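Local coordinates for protein putative S-adenosyl-L-methionine-dependent Methyltransferase (Methanococcus maripaludis, PDB 3DLC) that binds S-adenosylmethionine and probably transfers its methyl group to an acceptor, possibly a sterol-like one, at residues I115-R118 and G119-F122. Residues are numbered along the deposited sequence; the frame is centred on the assembly and turned at random.
With SAM (S-adenosylmethionine), chain C.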
ATOM      1  N   ILE A 115      -0.044  -3.138   8.921  1.00  5.65           N
ATOM      2  CA  ILE A 115      -0.160  -1.994   8.019  1.00  5.52           C
ATOM      3  C   ILE A 115       0.397  -2.415   6.674  1.00  6.04           C
ATOM      4  O   ILE A 115       1.558  -2.846   6.583  1.00  7.49           O
ATOM      5  CB  ILE A 115       0.585  -0.749   8.539  1.00  6.16           C
ATOM      6  CG1 ILE A 115       0.065  -0.361   9.920  1.00  7.43           C
ATOM      7  CG2 ILE A 115       0.507   0.380   7.549  1.00  7.77           C
ATOM      8  CD1 ILE A 115       0.861   0.766  10.611  1.00  8.26           C
ATOM      9  N   VAL A 116      -0.419  -2.294   5.632  1.00  5.68           N
ATOM     10  CA  VAL A 116      -0.016  -2.623   4.283  1.00  6.11           C
ATOM     11  C   VAL A 116      -0.152  -1.389   3.397  1.00  5.70           C
ATOM     12  O   VAL A 116      -0.908  -0.489   3.690  1.00  6.47           O
ATOM     13  CB  VAL A 116      -0.865  -3.800   3.707  1.00  7.08           C
ATOM     14  CG1 VAL A 116      -0.783  -5.032   4.623  1.00  8.57           C
ATOM     15  CG2 VAL A 116      -2.331  -3.398   3.472  1.00  8.27           C
ATOM     16  N   SER A 117       0.590  -1.368   2.299  1.00  6.22           N
ATOM     17  CA  SER A 117       0.475  -0.284   1.327  1.00  6.34           C
ATOM     18  C   SER A 117       1.153  -0.700   0.042  1.00  6.36           C
ATOM     19  O   SER A 117       2.318  -1.116   0.060  1.00  6.83           O
ATOM     20  CB  SER A 117       1.185   0.936   1.840  1.00  7.27           C
ATOM     21  OG  SER A 117       1.119   2.010   0.922  1.00  7.35           O
ATOM     22  N   ARG A 118       0.427  -0.581  -1.075  1.00  5.94           N
ATOM     23  CA  ARG A 118       0.968  -0.886  -2.390  1.00  6.28           C
ATOM     24  C   ARG A 118       0.925   0.326  -3.269  1.00  6.61           C
ATOM     25  O   ARG A 118      -0.121   0.951  -3.438  1.00  8.17           O
ATOM     26  CB  ARG A 118       0.197  -2.018  -3.074  1.00  6.35           C
ATOM     27  CG  ARG A 118       0.771  -2.381  -4.414  1.00  7.49           C
ATOM     28  CD  ARG A 118      -0.112  -3.365  -5.230  1.00  7.54           C
ATOM     29  NE  ARG A 118       0.513  -3.566  -6.517  1.00  8.26           N
ATOM     30  CZ  ARG A 118       0.475  -2.664  -7.503  1.00  8.17           C
ATOM     31  NH1 ARG A 118      -0.320  -1.621  -7.405  1.00  9.56           N
ATOM     32  NH2 ARG A 118       1.198  -2.848  -8.584  1.00  9.70           N
ATOM     33  N   GLY A 119       2.036   0.633  -3.905  0.50  6.73           N
ATOM     34  CA  GLY A 119       2.050   1.676  -4.906  0.50  7.78           C
ATOM     35  C   GLY A 119       1.821   3.094  -4.473  0.50  7.67           C
ATOM     36  O   GLY A 119       1.468   3.908  -5.325  0.50  8.95           O
ATOM     37  N   SER A 120       1.878   3.369  -3.169  1.00  9.05           N
ATOM     38  CA  SER A 120       1.724   4.702  -2.614  1.00  7.91           C
ATOM     39  C   SER A 120       3.018   5.355  -2.124  1.00  8.02           C
ATOM     40  O   SER A 120       3.221   6.551  -2.343  1.00  8.54           O
ATOM     41  CB  SER A 120       0.676   4.589  -1.501  1.00  9.18           C
ATOM     42  OG  SER A 120       0.151   5.845  -1.122  1.00  8.94           O
ATOM     43  N   VAL A 121       3.889   4.567  -1.495  1.00  7.52           N
ATOM     44  CA  VAL A 121       5.083   5.103  -0.875  1.00  7.57           C
ATOM     45  C   VAL A 121       5.963   5.883  -1.832  1.00  8.43           C
ATOM     46  O   VAL A 121       6.645   6.807  -1.422  1.00  9.93           O
ATOM     47  CB  VAL A 121       5.889   3.974  -0.155  1.00  7.75           C
ATOM     48  CG1 VAL A 121       6.445   2.962  -1.149  1.00  8.23           C
ATOM     49  CG2 VAL A 121       6.996   4.555   0.719  1.00  9.64           C
ATOM     50  N   PHE A 122       5.943   5.501  -3.108  1.00  7.65           N
ATOM     51  CA  PHE A 122       6.790   6.112  -4.131  1.00  8.29           C
ATOM     52  C   PHE A 122       6.379   7.537  -4.445  1.00  9.16           C
ATOM     53  O   PHE A 122       7.139   8.273  -5.058  1.00 11.83           O
ATOM     54  CB  PHE A 122       6.784   5.245  -5.395  1.00  9.11           C
ATOM     55  CG  PHE A 122       7.138   3.817  -5.126  1.00  8.92           C
ATOM     56  CD1 PHE A 122       8.359   3.452  -4.622  1.00 10.11           C
ATOM     57  CD2 PHE A 122       6.205   2.843  -5.307  1.00 10.96           C
ATOM     58  CE1 PHE A 122       8.644   2.138  -4.346  1.00 11.17           C
ATOM     59  CE2 PHE A 122       6.482   1.516  -5.020  1.00 12.91           C
ATOM     60  CZ  PHE A 122       7.697   1.170  -4.554  1.00 12.80           C
TER
HETATM   61  N   SAM C 220      -3.060   0.651  -3.411  1.00 11.17           N
HETATM   62  CA  SAM C 220      -3.828   0.709  -4.681  1.00 10.23           C
HETATM   63  C   SAM C 220      -3.434  -0.436  -5.573  1.00 10.24           C
HETATM   64  O   SAM C 220      -2.369  -1.018  -5.358  1.00 12.13           O
HETATM   65  OXT SAM C 220      -4.161  -0.714  -6.519  1.00  9.97           O
HETATM   66  CB  SAM C 220      -3.644   2.056  -5.354  1.00 12.38           C
HETATM   67  CG  SAM C 220      -2.253   2.386  -5.789  1.00 14.87           C
HETATM   68  SD  SAM C 220      -2.239   4.019  -6.554  1.00 16.84           S
HETATM   69  CE  SAM C 220      -0.873   3.689  -7.633  1.00 15.58           C
HETATM   70  C5' SAM C 220      -1.507   5.128  -5.239  1.00 18.30           C
HETATM   71  C4' SAM C 220      -2.463   5.724  -4.163  1.00 13.14           C
HETATM   72  O4' SAM C 220      -1.856   6.377  -3.001  1.00 10.62           O
HETATM   73  C3' SAM C 220      -3.540   6.679  -4.737  1.00 10.61           C
HETATM   74  O3' SAM C 220      -4.797   6.134  -4.472  1.00 12.49           O
HETATM   75  C2' SAM C 220      -3.291   7.981  -3.973  1.00  8.59           C
HETATM   76  O2' SAM C 220      -4.393   8.844  -3.807  1.00  9.52           O
HETATM   77  C1' SAM C 220      -2.690   7.475  -2.651  1.00  8.82           C
HETATM   78  N9  SAM C 220      -1.845   8.459  -1.956  1.00  7.85           N
HETATM   79  C8  SAM C 220      -0.765   9.127  -2.485  1.00  7.95           C
HETATM   80  N7  SAM C 220      -0.169   9.892  -1.540  1.00  7.97           N
HETATM   81  C5  SAM C 220      -0.897   9.728  -0.391  1.00  7.51           C
HETATM   82  C6  SAM C 220      -0.796  10.279   0.889  1.00  7.77           C
HETATM   83  N6  SAM C 220       0.100  11.218   1.247  1.00  9.01           N
HETATM   84  N1  SAM C 220      -1.672   9.840   1.820  1.00  8.16           N
HETATM   85  C2  SAM C 220      -2.652   8.927   1.510  1.00  8.87           C
HETATM   86  N3  SAM C 220      -2.830   8.411   0.260  1.00  8.31           N
HETATM   87  C4  SAM C 220      -1.934   8.816  -0.637  1.00  7.60           C
HETATM   88  O   HOH W   1       3.214   1.826  -0.865  1.00  8.16           O
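Ser117 OG is held by two bonds, accepting from a water at 2.8 Å and donating to Ile50 O of the neighbouring strand 46-50. The same water accepts from Val121 N at 2.9 Å and so bridges the strand end to the loop. Ser120 CB lies against this hydroxyl, 3.6 Å from Ser117 OG. Ser120 swings its hydroxyl away from the backbone N (chi1 -163°), and Ser120 OG donates to SAM O4' at 2.8 Å; Trp124 NE1 bonds to the same OG. Arg118 works at the methionine end. Arg118 O accepts from SAM N at 3.0 Å. Arg118 NH1 donates to SAM O in the guanidinium plane, at 3.0 Å and 164°. Gly149 O takes the NE hydrogen, and Phe150 makes a cation-pi contact, which, with the bond to SAM O, probably limit how the guanidinium can turn. A leucine in place of Arg118 would probably leave the SAM carboxylate without this charged partner and Gly149 O without this donor. Gly119 joins the strand end to the loop. Such a loop after the fourth strand of the sheet lines the cofactor pocket of Rossmann-like class I methyltransferases.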